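Local coordinates for metallo-beta-lactamase domain-containing protein (Thermotoga maritima, PDB 3H3E) that is of unknown specific function but binds zinc and is probably a metal-dependent hydrolase of the metallo-beta-lactamase superfamily, at residues V40-G45 / D64-H69; G83-L88 / T115-I120; M130-P135 / D162-V167; L18-S23 / H31-L36. The protein carries 2 engineered substitutions. All coordinates share one frame; numbering follows the deposited sequence.

Interaction 1 of 4, residues V40-G45 / D64-H69; sequences VLFDTG and DVLISH. With ZN (zinc ion), chain B.
Asp-43 leaves the end of strand 40-42 and ties it to the loop that carries the zinc ligand His-69. Its CB packs beside the backbone oxygen of Phe-33. With CG anti to the carbonyl carbon (chi1 -74°), the carboxylate swings over to Ser-68 and meets it with both oxygens. OD1 takes the backbone N-H of Ser-68 on its syn lone pair, 2.9 Å from N and nearly straight. OD2, also through its syn lone pair, accepts from Ser-68 OG at 2.5 Å, and His-74 ND1 adds a second hydrogen bond to this oxygen. Gripped at both ends, the carboxylate is fixed in rotation. The chain of bonds runs on to the first shell: His-69 ND1 donates to Ser-68 OG over 3.1 Å, with the hydroxyl in the ring plane, which helps fix the imidazole's rotation, with NE2 on zinc at 2.3 Å. The buried negative charge may polarise this relay toward the metal. His-71 and His-182 complete the observed ligands, and His-69 opens the HxHxDH motif of the superfamily. Further back along the strands, Phe-42 lays CZ 3.4 Å from Ser-68 CB, Val-40 CG1 meets Leu-66 CD1 at 3.6 Å, and Thr-44 crosses Val-65 at about a right angle, CG2 against CG1. Three backbone bonds join the parallel strands, the straightest from Leu-41 N to Asp-64 O (177°). Strands 40-42 and 64-66 are the two arms of a beta-alpha-beta unit connected by helix 49-56, lying between strands 34-37 and 85-89, while Leu-166 of strand 165-170 packs on Val-40, Phe-42 and Leu-66.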
loop_
_atom_site.group_PDB
_atom_site.type_symbol
_atom_site.label_atom_id
_atom_site.label_comp_id
_atom_site.label_asym_id
_atom_site.label_seq_id
_atom_site.Cartn_x
_atom_site.Cartn_y
_atom_site.Cartn_z
ATOM N N VAL A 40 2.578 -10.659 8.319
ATOM C CA VAL A 40 2.058 -10.635 6.968
ATOM C C VAL A 40 2.910 -9.664 6.136
ATOM O O VAL A 40 3.371 -8.653 6.650
ATOM C CB VAL A 40 0.566 -10.254 7.016
ATOM C CG1 VAL A 40 0.343 -8.852 6.508
ATOM C CG2 VAL A 40 -0.240 -11.234 6.233
ATOM N N LEU A 41 3.179 -9.986 4.876
ATOM C CA LEU A 41 3.957 -9.074 4.041
ATOM C C LEU A 41 3.050 -8.303 3.097
ATOM O O LEU A 41 2.296 -8.897 2.341
ATOM C CB LEU A 41 5.049 -9.813 3.262
ATOM C CG LEU A 41 5.912 -9.002 2.278
ATOM C CD1 LEU A 41 6.877 -8.025 2.964
ATOM C CD2 LEU A 41 6.674 -9.947 1.398
ATOM N N PHE A 42 3.130 -6.976 3.161
ATOM C CA PHE A 42 2.306 -6.087 2.338
ATOM C C PHE A 42 3.125 -5.596 1.164
ATOM O O PHE A 42 4.045 -4.801 1.342
ATOM C CB PHE A 42 1.822 -4.879 3.152
ATOM C CG PHE A 42 0.753 -4.074 2.468
ATOM C CD1 PHE A 42 -0.588 -4.414 2.598
ATOM C CD2 PHE A 42 1.079 -2.973 1.698
ATOM C CE1 PHE A 42 -1.573 -3.680 1.965
ATOM C CE2 PHE A 42 0.085 -2.233 1.070
ATOM C CZ PHE A 42 -1.241 -2.595 1.213
ATOM N N ASP A 43 2.786 -6.078 -0.027
ATOM C CA ASP A 43 3.515 -5.757 -1.252
ATOM C C ASP A 43 4.951 -6.316 -1.295
ATOM O O ASP A 43 5.490 -6.769 -0.292
ATOM C CB ASP A 43 3.470 -4.250 -1.551
ATOM C CG ASP A 43 2.108 -3.803 -2.069
ATOM O OD1 ASP A 43 1.242 -4.679 -2.257
ATOM O OD2 ASP A 43 1.899 -2.591 -2.285
ATOM N N THR A 44 5.557 -6.294 -2.476
ATOM C CA THR A 44 6.826 -6.965 -2.680
ATOM C C THR A 44 7.788 -6.241 -3.632
ATOM O O THR A 44 8.688 -6.873 -4.180
ATOM C CB THR A 44 6.607 -8.383 -3.247
ATOM O OG1 THR A 44 5.972 -8.296 -4.526
ATOM C CG2 THR A 44 5.749 -9.205 -2.329
ATOM N N GLY A 45 7.601 -4.942 -3.845
ATOM C CA GLY A 45 8.483 -4.181 -4.714
ATOM C C GLY A 45 8.474 -4.542 -6.191
ATOM O O GLY A 45 7.558 -5.198 -6.679
ATOM N N ASP A 64 2.056 -15.414 4.187
ATOM C CA ASP A 64 1.022 -14.587 3.563
ATOM C C ASP A 64 1.558 -13.288 3.004
ATOM O O ASP A 64 2.144 -12.475 3.718
ATOM C CB ASP A 64 -0.116 -14.278 4.543
ATOM C CG ASP A 64 -0.944 -15.500 4.893
ATOM O OD1 ASP A 64 -1.542 -16.121 3.989
ATOM O OD2 ASP A 64 -1.025 -15.831 6.085
ATOM N N VAL A 65 1.335 -13.097 1.714
ATOM C CA VAL A 65 1.694 -11.856 1.049
ATOM C C VAL A 65 0.436 -11.199 0.499
ATOM O O VAL A 65 -0.322 -11.829 -0.233
ATOM C CB VAL A 65 2.661 -12.125 -0.102
ATOM C CG1 VAL A 65 3.075 -10.813 -0.764
ATOM C CG2 VAL A 65 3.859 -12.932 0.408
ATOM N N LEU A 66 0.209 -9.943 0.872
ATOM C CA LEU A 66 -0.963 -9.205 0.424
ATOM C C LEU A 66 -0.560 -8.231 -0.649
ATOM O O LEU A 66 0.472 -7.585 -0.538
ATOM C CB LEU A 66 -1.579 -8.424 1.575
ATOM C CG LEU A 66 -1.570 -9.111 2.924
ATOM C CD1 LEU A 66 -2.123 -8.162 3.940
ATOM C CD2 LEU A 66 -2.382 -10.393 2.883
ATOM N N ILE A 67 -1.390 -8.107 -1.675
ATOM C CA ILE A 67 -1.085 -7.231 -2.792
ATOM C C ILE A 67 -2.073 -6.080 -2.850
ATOM O O ILE A 67 -3.271 -6.297 -3.039
ATOM C CB ILE A 67 -1.140 -7.994 -4.105
ATOM C CG1 ILE A 67 -0.070 -9.083 -4.118
ATOM C CG2 ILE A 67 -0.908 -7.053 -5.249
ATOM C CD1 ILE A 67 1.344 -8.543 -3.972
ATOM N N SER A 68 -1.570 -4.859 -2.694
ATOM C CA SER A 68 -2.417 -3.670 -2.651
ATOM C C SER A 68 -3.060 -3.368 -4.001
ATOM O O SER A 68 -4.183 -2.884 -4.066
ATOM C CB SER A 68 -1.602 -2.471 -2.190
ATOM O OG SER A 68 -0.478 -2.287 -3.022
ATOM N N HIS A 69 -2.337 -3.636 -5.077
ATOM C CA HIS A 69 -2.877 -3.498 -6.421
ATOM C C HIS A 69 -1.906 -4.122 -7.431
ATOM O O HIS A 69 -0.740 -4.347 -7.119
ATOM C CB HIS A 69 -3.227 -2.032 -6.746
ATOM C CG HIS A 69 -2.054 -1.107 -6.780
ATOM N ND1 HIS A 69 -1.193 -0.947 -5.714
ATOM C CD2 HIS A 69 -1.611 -0.269 -7.747
ATOM C CE1 HIS A 69 -0.259 -0.068 -6.031
ATOM N NE2 HIS A 69 -0.490 0.361 -7.259
HETATM ZN ZN ZN B . 0.400 2.041 -8.538
#

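Interaction 2 of 4, residues G83-L88 / T115-I120; sequences GKRVWL and TGKFVI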
loop_
_atom_site.group_PDB
_atom_site.type_symbol
_atom_site.label_atom_id
_atom_site.label_comp_id
_atom_site.label_asym_id
_atom_site.label_seq_id
_atom_site.Cartn_x
_atom_site.Cartn_y
_atom_site.Cartn_z
ATOM N N GLY A 83 5.492 -20.609 -3.222
ATOM C CA GLY A 83 4.761 -21.231 -2.137
ATOM C C GLY A 83 4.060 -20.284 -1.190
ATOM O O GLY A 83 3.529 -20.707 -0.172
ATOM N N LYS A 84 4.062 -18.997 -1.506
ATOM C CA LYS A 84 3.343 -18.035 -0.684
ATOM C C LYS A 84 1.858 -18.126 -0.985
ATOM O O LYS A 84 1.457 -18.642 -2.022
ATOM C CB LYS A 84 3.845 -16.610 -0.942
ATOM C CG LYS A 84 5.348 -16.438 -0.748
ATOM C CD LYS A 84 5.765 -16.545 0.709
ATOM C CE LYS A 84 7.252 -16.753 0.828
ATOM N NZ LYS A 84 7.717 -16.872 2.235
ATOM N N ARG A 85 1.050 -17.637 -0.059
ATOM C CA ARG A 85 -0.371 -17.469 -0.272
ATOM C C ARG A 85 -0.588 -15.999 -0.584
ATOM O O ARG A 85 -0.421 -15.135 0.275
ATOM C CB ARG A 85 -1.097 -17.831 1.003
ATOM C CG ARG A 85 -2.582 -17.874 0.900
ATOM C CD ARG A 85 -3.098 -17.930 2.289
ATOM N NE ARG A 85 -4.392 -18.577 2.382
ATOM C CZ ARG A 85 -5.036 -18.749 3.527
ATOM N NH1 ARG A 85 -4.490 -18.318 4.664
ATOM N NH2 ARG A 85 -6.219 -19.345 3.528
ATOM N N VAL A 86 -0.927 -15.712 -1.831
ATOM C CA VAL A 86 -0.993 -14.336 -2.298
ATOM C C VAL A 86 -2.418 -13.848 -2.302
ATOM O O VAL A 86 -3.259 -14.381 -3.025
ATOM C CB VAL A 86 -0.441 -14.193 -3.714
ATOM C CG1 VAL A 86 -0.585 -12.756 -4.165
ATOM C CG2 VAL A 86 1.002 -14.655 -3.768
ATOM N N TRP A 87 -2.682 -12.838 -1.478
ATOM C CA TRP A 87 -4.013 -12.271 -1.344
ATOM C C TRP A 87 -4.165 -11.111 -2.297
ATOM O O TRP A 87 -3.603 -10.049 -2.058
ATOM C CB TRP A 87 -4.207 -11.750 0.066
ATOM C CG TRP A 87 -4.156 -12.797 1.113
ATOM C CD1 TRP A 87 -3.081 -13.530 1.468
ATOM C CD2 TRP A 87 -5.230 -13.216 1.961
ATOM N NE1 TRP A 87 -3.408 -14.397 2.478
ATOM C CE2 TRP A 87 -4.727 -14.216 2.806
ATOM C CE3 TRP A 87 -6.572 -12.847 2.082
ATOM C CZ2 TRP A 87 -5.513 -14.857 3.766
ATOM C CZ3 TRP A 87 -7.357 -13.488 3.039
ATOM C CH2 TRP A 87 -6.821 -14.481 3.863
ATOM N N LEU A 88 -4.923 -11.315 -3.369
ATOM C CA LEU A 88 -5.167 -10.267 -4.339
ATOM C C LEU A 88 -6.634 -10.204 -4.744
ATOM O O LEU A 88 -7.365 -11.185 -4.613
ATOM C CB LEU A 88 -4.298 -10.474 -5.576
ATOM C CG LEU A 88 -4.529 -11.717 -6.436
ATOM C CD1 LEU A 88 -3.948 -11.503 -7.809
ATOM C CD2 LEU A 88 -3.931 -12.954 -5.791
ATOM N N THR A 115 0.252 -19.426 -4.741
ATOM C CA THR A 115 -1.134 -19.825 -4.580
ATOM C C THR A 115 -1.946 -18.568 -4.366
ATOM O O THR A 115 -1.677 -17.798 -3.454
ATOM C CB THR A 115 -1.290 -20.731 -3.344
ATOM O OG1 THR A 115 -0.340 -21.801 -3.414
ATOM C CG2 THR A 115 -2.691 -21.290 -3.246
ATOM N N GLY A 116 -2.936 -18.356 -5.221
ATOM C CA GLY A 116 -3.769 -17.169 -5.159
ATOM C C GLY A 116 -4.913 -17.316 -4.179
ATOM O O GLY A 116 -5.584 -18.349 -4.133
ATOM N N LYS A 117 -5.110 -16.291 -3.360
ATOM C CA LYS A 117 -6.297 -16.198 -2.532
ATOM C C LYS A 117 -7.019 -14.951 -2.987
ATOM O O LYS A 117 -6.549 -13.834 -2.770
ATOM C CB LYS A 117 -5.922 -16.101 -1.058
ATOM C CG LYS A 117 -7.063 -15.667 -0.156
ATOM C CD LYS A 117 -7.886 -16.846 0.308
ATOM C CE LYS A 117 -8.675 -16.526 1.564
ATOM N NZ LYS A 117 -9.011 -17.791 2.292
ATOM N N PHE A 118 -8.143 -15.145 -3.655
ATOM C CA PHE A 118 -8.856 -14.031 -4.270
ATOM C C PHE A 118 -9.823 -13.342 -3.327
ATOM O O PHE A 118 -10.669 -13.982 -2.693
ATOM C CB PHE A 118 -9.533 -14.476 -5.564
ATOM C CG PHE A 118 -8.558 -14.745 -6.659
ATOM C CD1 PHE A 118 -8.174 -16.037 -6.959
ATOM C CD2 PHE A 118 -7.966 -13.690 -7.348
ATOM C CE1 PHE A 118 -7.238 -16.279 -7.958
ATOM C CE2 PHE A 118 -7.044 -13.918 -8.341
ATOM C CZ PHE A 118 -6.676 -15.214 -8.650
ATOM N N VAL A 119 -9.662 -12.027 -3.225
ATOM C CA VAL A 119 -10.412 -11.228 -2.275
ATOM C C VAL A 119 -11.583 -10.583 -3.003
ATOM O O VAL A 119 -11.387 -9.846 -3.966
ATOM C CB VAL A 119 -9.478 -10.198 -1.616
ATOM C CG1 VAL A 119 -10.238 -9.235 -0.745
ATOM C CG2 VAL A 119 -8.434 -10.923 -0.797
ATOM N N ILE A 120 -12.804 -10.901 -2.567
ATOM C CA ILE A 120 -14.024 -10.419 -3.222
ATOM C C ILE A 120 -14.831 -9.444 -2.373
ATOM O O ILE A 120 -15.398 -8.489 -2.888
ATOM C CB ILE A 120 -14.978 -11.557 -3.507
ATOM C CG1 ILE A 120 -14.231 -12.881 -3.608
ATOM C CG2 ILE A 120 -15.796 -11.260 -4.753
ATOM C CD1 ILE A 120 -15.156 -14.065 -3.436
#
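Thr-115 O is gripped by one hydrogen bond and one weaker CA-H...O contact: Val-86 N donates to it over 2.7 Å, almost along the C=O axis and nearly straight (173°), and Arg-85 CA approaches to 3.5 Å. The same alternation runs on through Val-86 O, Lys-117 O and Leu-88 O, so five N-H...O bonds in all stitch the parallel strands together. On the face with Arg-85, Trp-87 and Lys-117, the lysine chain lies along the indole. Its CG sits over the six-membered ring of Trp-87, 3.7 Å from the centroid, as a CH-pi contact. A bend at chi2 (87°) keeps the chain over the ring, and CE comes within 3.6 Å of Trp-87 CH2. Lys-117 NZ then ends 3.4 Å from Arg-85 NH2, a like-charged pair that probably repels, while the Arg-85 guanidinium turns one face to Trp-87 CZ2. At the indole edge Val-119 CG2 meets CE3 of Trp-87 at 3.9 Å. On the other face Leu-88 runs beside Phe-118, its CG 3.8 Å from CE2 of that ring. Strand 115-119 is an edge strand of its sheet within the chain. Strand 85-89 lies between it and strand 64-66, where Asp-64 accepts from Trp-87 NE1; helix 107-113 packs on Leu-88 and Phe-118, and Thr-124 of strand 123-127 touches Trp-87 and Val-119.

Interaction 3 of 4, residues M130-P135 / D162-V167; sequences MFLLGP and DEQTLV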
loop_
_atom_site.group_PDB
_atom_site.type_symbol
_atom_site.label_atom_id
_atom_site.label_comp_id
_atom_site.label_asym_id
_atom_site.label_seq_id
_atom_site.Cartn_x
_atom_site.Cartn_y
_atom_site.Cartn_z
HETATM N N MSE A 130 -6.532 -8.228 11.895
HETATM C CA MSE A 130 -6.078 -7.747 10.599
HETATM C C MSE A 130 -7.183 -7.916 9.562
HETATM O O MSE A 130 -7.857 -8.946 9.529
HETATM C CB MSE A 130 -4.794 -8.470 10.168
HETATM C CG MSE A 130 -3.539 -7.989 10.906
HETATM SE SE MSE A 130 -1.982 -8.547 10.202
HETATM C CE MSE A 130 -2.220 -10.306 10.401
ATOM N N PHE A 131 -7.366 -6.890 8.731
ATOM C CA PHE A 131 -8.423 -6.857 7.728
ATOM C C PHE A 131 -7.940 -6.231 6.428
ATOM O O PHE A 131 -7.163 -5.289 6.435
ATOM C CB PHE A 131 -9.593 -5.986 8.205
ATOM C CG PHE A 131 -10.172 -6.405 9.502
ATOM C CD1 PHE A 131 -9.665 -5.909 10.689
ATOM C CD2 PHE A 131 -11.245 -7.276 9.544
ATOM C CE1 PHE A 131 -10.205 -6.288 11.891
ATOM C CE2 PHE A 131 -11.782 -7.661 10.742
ATOM C CZ PHE A 131 -11.262 -7.167 11.922
ATOM N N LEU A 132 -8.462 -6.715 5.313
ATOM C CA LEU A 132 -8.252 -6.058 4.042
ATOM C C LEU A 132 -9.523 -5.346 3.662
ATOM O O LEU A 132 -10.601 -5.938 3.698
ATOM C CB LEU A 132 -7.942 -7.076 2.959
ATOM C CG LEU A 132 -6.498 -7.518 2.860
ATOM C CD1 LEU A 132 -6.427 -8.737 1.965
ATOM C CD2 LEU A 132 -5.651 -6.371 2.324
ATOM N N LEU A 133 -9.389 -4.081 3.284
ATOM C CA LEU A 133 -10.511 -3.315 2.787
ATOM C C LEU A 133 -10.391 -3.094 1.293
ATOM O O LEU A 133 -9.331 -2.725 0.797
ATOM C CB LEU A 133 -10.625 -1.986 3.527
ATOM C CG LEU A 133 -11.500 -2.148 4.770
ATOM C CD1 LEU A 133 -10.727 -2.917 5.815
ATOM C CD2 LEU A 133 -11.941 -0.803 5.281
ATOM N N GLY A 134 -11.490 -3.318 0.584
ATOM C CA GLY A 134 -11.493 -3.286 -0.865
ATOM C C GLY A 134 -11.442 -1.880 -1.409
ATOM O O GLY A 134 -11.237 -0.926 -0.659
ATOM N N PRO A 135 -11.647 -1.738 -2.723
ATOM C CA PRO A 135 -11.496 -0.452 -3.397
ATOM C C PRO A 135 -12.298 0.621 -2.669
ATOM O O PRO A 135 -13.493 0.439 -2.424
ATOM C CB PRO A 135 -12.113 -0.709 -4.768
ATOM C CG PRO A 135 -12.188 -2.130 -4.919
ATOM C CD PRO A 135 -12.276 -2.744 -3.588
ATOM N N ASP A 162 -9.058 -3.056 -8.208
ATOM C CA ASP A 162 -8.189 -4.058 -7.585
ATOM C C ASP A 162 -7.523 -3.596 -6.299
ATOM O O ASP A 162 -6.933 -4.395 -5.599
ATOM C CB ASP A 162 -7.098 -4.489 -8.551
ATOM C CG ASP A 162 -6.267 -3.319 -9.060
ATOM O OD1 ASP A 162 -6.860 -2.296 -9.464
ATOM O OD2 ASP A 162 -5.019 -3.427 -9.080
ATOM N N GLU A 163 -7.623 -2.310 -5.991
ATOM C CA GLU A 163 -6.915 -1.719 -4.857
ATOM C C GLU A 163 -7.481 -2.133 -3.515
ATOM O O GLU A 163 -8.684 -2.077 -3.302
ATOM C CB GLU A 163 -6.938 -0.195 -4.953
ATOM C CG GLU A 163 -6.172 0.490 -3.857
ATOM C CD GLU A 163 -5.865 1.933 -4.190
ATOM O OE1 GLU A 163 -6.728 2.805 -3.935
ATOM O OE2 GLU A 163 -4.755 2.193 -4.705
ATOM N N GLN A 164 -6.602 -2.536 -2.604
ATOM C CA GLN A 164 -7.023 -2.925 -1.265
ATOM C C GLN A 164 -6.036 -2.443 -0.231
ATOM O O GLN A 164 -4.884 -2.145 -0.541
ATOM C CB GLN A 164 -7.229 -4.434 -1.153
ATOM C CG GLN A 164 -6.061 -5.266 -1.593
ATOM C CD GLN A 164 -6.346 -6.742 -1.476
ATOM O OE1 GLN A 164 -7.467 -7.148 -1.180
ATOM N NE2 GLN A 164 -5.341 -7.556 -1.724
ATOM N N THR A 165 -6.504 -2.356 1.004
ATOM C CA THR A 165 -5.753 -1.693 2.048
ATOM C C THR A 165 -5.796 -2.539 3.301
ATOM O O THR A 165 -6.814 -3.146 3.620
ATOM C CB THR A 165 -6.324 -0.275 2.326
ATOM O OG1 THR A 165 -6.154 0.533 1.159
ATOM C CG2 THR A 165 -5.598 0.390 3.467
ATOM N N LEU A 166 -4.674 -2.598 3.997
ATOM C CA LEU A 166 -4.588 -3.386 5.207
ATOM C C LEU A 166 -4.928 -2.529 6.418
ATOM O O LEU A 166 -4.477 -1.399 6.538
ATOM C CB LEU A 166 -3.182 -3.968 5.342
ATOM C CG LEU A 166 -2.851 -4.726 6.616
ATOM C CD1 LEU A 166 -3.704 -5.958 6.656
ATOM C CD2 LEU A 166 -1.350 -5.082 6.664
ATOM N N VAL A 167 -5.746 -3.072 7.307
ATOM C CA VAL A 167 -6.029 -2.429 8.580
ATOM C C VAL A 167 -5.680 -3.401 9.705
ATOM O O VAL A 167 -6.166 -4.531 9.753
ATOM C CB VAL A 167 -7.498 -1.990 8.687
ATOM C CG1 VAL A 167 -7.754 -1.265 10.000
ATOM C CG2 VAL A 167 -7.846 -1.107 7.531
HETATM O O HOH W 1 -8.815 0.667 0.170
#
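Glu-163 enters the contact by its backbone: its O lies 3.0 Å from Pro-135 N, which has no hydrogen to give, so the two simply abut. Its carboxylate turns elsewhere and accepts from the backbone N-H groups of the zinc ligand His-182 and of Arg-183. Gln-164 sends its CG between backbone N and carbonyl carbon (chi1 53°), then runs extended until OE1 is 3.7 Å from Leu-132 CD1; its NE2 donates to Ile-67 O. At Thr-165 the antiparallel ladder begins, with N giving to Leu-133 O at 2.9 Å and O receiving Leu-133 N. Thr-165 OG1 also holds a water at 2.8 Å, which donates to Gly-134 O. Leu-166, in a non-hydrogen-bonded pair with Leu-132, brings CD1 to within 3.5 Å of Phe-131 O. Val-167 pairs with Phe-131 through two N-H...O bonds, and its side chain crosses that of Leu-133 obliquely, Val-167 CG2 lying 3.8 Å from Leu-133 CD1. Thr-165, Val-167 and Leu-133 pack on helix 185-193, whereas Leu-132 and Leu-166 face the strands of the other large sheet. This layering is that of the alpha-beta/beta-alpha sandwich of the metallo-beta-lactamase fold.

Interaction 4 of 4, residues L18-S23 / H31-L36; sequences LCDDSS and HGFSVL
This is an antiparallel strand pairing that opens into polar loops near the metal site: strand 13-19 lies next to strand 34-37, and beyond it residues 20-21 run beside 31-33. In a classic beta bulge, Leu-18 and Cys-19 both face Ser-34, whose O accepts two N-H groups, Leu-18 N at 2.7 Å from above the carbonyl plane and Cys-19 N at 2.9 Å in the plane on a lone pair. In return Ser-34 N donates to Cys-19 O over 3.1 Å. Cys-19 and Ser-34 point to one side of the sheet, their CB atoms 3.8 Å apart, and Ser-34 OG is hydrogen-bonded to Asp-43 O, just past strand 40-42. Leu-18 CG rests 4.2 Å from Leu-36 CB, and helix 49-56 packs against Leu-18, Cys-19 and Ser-34. Phe-33 turns its CB away, yet CD1 of its ring stays 3.6 Å from Cys-19 O. At the loop end, Asp-21 and His-31 lie side by side and point the same way. His-31 ND1 donates to Asp-21 OD2 at 2.8 Å, nearly straight (171°), exactly in the ring plane and onto the syn lone pair, although carboxylate and ring planes stand 80° apart. The carboxylate could raise the imidazole's pKa. The nearest side-chain atom of His-31 is about 7 Å from the zinc. Asp-21 OD1 has its own partner in His-236 ND1, so the aspartate bridges two histidines. His-236, with Asp-73 and His-74, could correspond to the second metal site of dinuclear metallo-beta-lactamases, though no metal is bound there in this structure.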
loop_
_atom_site.group_PDB
_atom_site.type_symbol
_atom_site.label_atom_id
_atom_site.label_comp_id
_atom_site.label_asym_id
_atom_site.label_seq_id
_atom_site.Cartn_x
_atom_site.Cartn_y
_atom_site.Cartn_z
ATOM N N LEU A 18 10.627 -2.961 3.745
ATOM C CA LEU A 18 11.601 -3.827 3.098
ATOM C C LEU A 18 11.951 -3.298 1.721
ATOM O O LEU A 18 12.972 -3.644 1.163
ATOM C CB LEU A 18 11.070 -5.256 3.000
ATOM C CG LEU A 18 10.858 -6.047 4.291
ATOM C CD1 LEU A 18 10.678 -7.506 3.919
ATOM C CD2 LEU A 18 12.035 -5.881 5.257
ATOM N N CYS A 19 11.094 -2.457 1.164
ATOM C CA CYS A 19 11.412 -1.811 -0.106
ATOM C C CYS A 19 10.739 -0.442 -0.209
ATOM O O CYS A 19 9.594 -0.260 0.215
ATOM C CB CYS A 19 11.011 -2.694 -1.281
ATOM S SG CYS A 19 11.282 -1.918 -2.874
ATOM N N ASP A 20 11.476 0.524 -0.741
ATOM C CA ASP A 20 10.990 1.891 -0.876
ATOM C C ASP A 20 11.958 2.640 -1.767
ATOM O O ASP A 20 13.042 2.150 -2.063
ATOM C CB ASP A 20 10.907 2.585 0.484
ATOM C CG ASP A 20 10.217 3.924 0.407
ATOM O OD1 ASP A 20 9.046 3.950 -0.032
ATOM O OD2 ASP A 20 10.834 4.945 0.788
ATOM N N ASP A 21 11.576 3.831 -2.196
ATOM C CA ASP A 21 12.430 4.590 -3.094
ATOM C C ASP A 21 13.694 5.126 -2.393
ATOM O O ASP A 21 14.731 5.279 -3.030
ATOM C CB ASP A 21 11.630 5.692 -3.797
ATOM C CG ASP A 21 10.458 5.142 -4.601
ATOM O OD1 ASP A 21 9.642 4.390 -4.045
ATOM O OD2 ASP A 21 10.336 5.470 -5.791
ATOM N N SER A 22 13.603 5.370 -1.085
ATOM C CA SER A 22 14.739 5.814 -0.275
ATOM C C SER A 22 15.280 4.690 0.592
ATOM O O SER A 22 14.671 3.636 0.692
ATOM C CB SER A 22 14.330 6.971 0.624
ATOM O OG SER A 22 13.631 7.933 -0.133
ATOM N N SER A 23 16.419 4.918 1.234
ATOM C CA SER A 23 17.025 3.882 2.064
ATOM C C SER A 23 18.056 4.443 3.032
ATOM O O SER A 23 18.696 5.448 2.748
ATOM C CB SER A 23 17.673 2.807 1.184
ATOM O OG SER A 23 18.728 3.348 0.406
ATOM N N HIS A 31 12.295 1.927 -7.009
ATOM C CA HIS A 31 10.933 2.385 -7.158
ATOM C C HIS A 31 9.990 1.205 -6.962
ATOM O O HIS A 31 9.745 0.428 -7.890
ATOM C CB HIS A 31 10.733 2.976 -8.543
ATOM C CG HIS A 31 9.378 3.566 -8.758
ATOM N ND1 HIS A 31 8.857 4.547 -7.943
ATOM C CD2 HIS A 31 8.449 3.330 -9.710
ATOM C CE1 HIS A 31 7.659 4.883 -8.381
ATOM N NE2 HIS A 31 7.387 4.160 -9.452
ATOM N N GLY A 32 9.480 1.071 -5.742
ATOM C CA GLY A 32 8.466 0.094 -5.421
ATOM C C GLY A 32 8.271 0.114 -3.928
ATOM O O GLY A 32 9.047 0.746 -3.212
ATOM N N PHE A 33 7.246 -0.579 -3.449
ATOM C CA PHE A 33 6.941 -0.572 -2.032
ATOM C C PHE A 33 6.793 -2.006 -1.499
ATOM O O PHE A 33 6.233 -2.868 -2.167
ATOM C CB PHE A 33 5.676 0.274 -1.780
ATOM C CG PHE A 33 5.355 0.478 -0.323
ATOM C CD1 PHE A 33 6.263 1.114 0.522
ATOM C CD2 PHE A 33 4.156 0.026 0.203
ATOM C CE1 PHE A 33 5.976 1.289 1.876
ATOM C CE2 PHE A 33 3.862 0.186 1.545
ATOM C CZ PHE A 33 4.769 0.824 2.384
ATOM N N SER A 34 7.328 -2.265 -0.311
ATOM C CA SER A 34 7.086 -3.527 0.385
ATOM C C SER A 34 7.347 -3.301 1.857
ATOM O O SER A 34 8.371 -2.739 2.233
ATOM C CB SER A 34 7.973 -4.665 -0.144
ATOM O OG SER A 34 7.957 -5.788 0.731
ATOM N N VAL A 35 6.409 -3.732 2.688
ATOM C CA VAL A 35 6.525 -3.550 4.121
ATOM C C VAL A 35 6.040 -4.794 4.845
ATOM O O VAL A 35 4.966 -5.313 4.565
ATOM C CB VAL A 35 5.747 -2.312 4.605
ATOM C CG1 VAL A 35 4.341 -2.366 4.124
ATOM C CG2 VAL A 35 5.760 -2.242 6.098
ATOM N N LEU A 36 6.873 -5.287 5.755
ATOM C CA LEU A 36 6.536 -6.414 6.603
ATOM C C LEU A 36 5.791 -5.911 7.833
ATOM O O LEU A 36 6.282 -5.057 8.569
ATOM C CB LEU A 36 7.802 -7.145 7.022
ATOM C CG LEU A 36 7.628 -8.377 7.909
ATOM C CD1 LEU A 36 6.772 -9.427 7.234
ATOM C CD2 LEU A 36 8.997 -8.932 8.210
#

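In the fold
Interactions 4, 1 and 2 follow one another across a single mixed sheet, through the sequence of neighbouring strands 13-19, 34-37, 40-42, 64-66, 85-89 and 115-119, whereas interaction 3 belongs to the facing sheet. Interactions 1 and 3 are thoroughly buried and meet where Ser-68 O receives Gln-164 N, so the loops at the ends of the strands join the two sheets near the metal site. Interaction 2, at an edge strand of the sheet, is partly exposed and mixes charged chains with aromatic packing. Interaction 4 is buried along its strands but carries an exposed histidine at its loop end. Polar groups reach the metal region from interactions 1, 3 and 4.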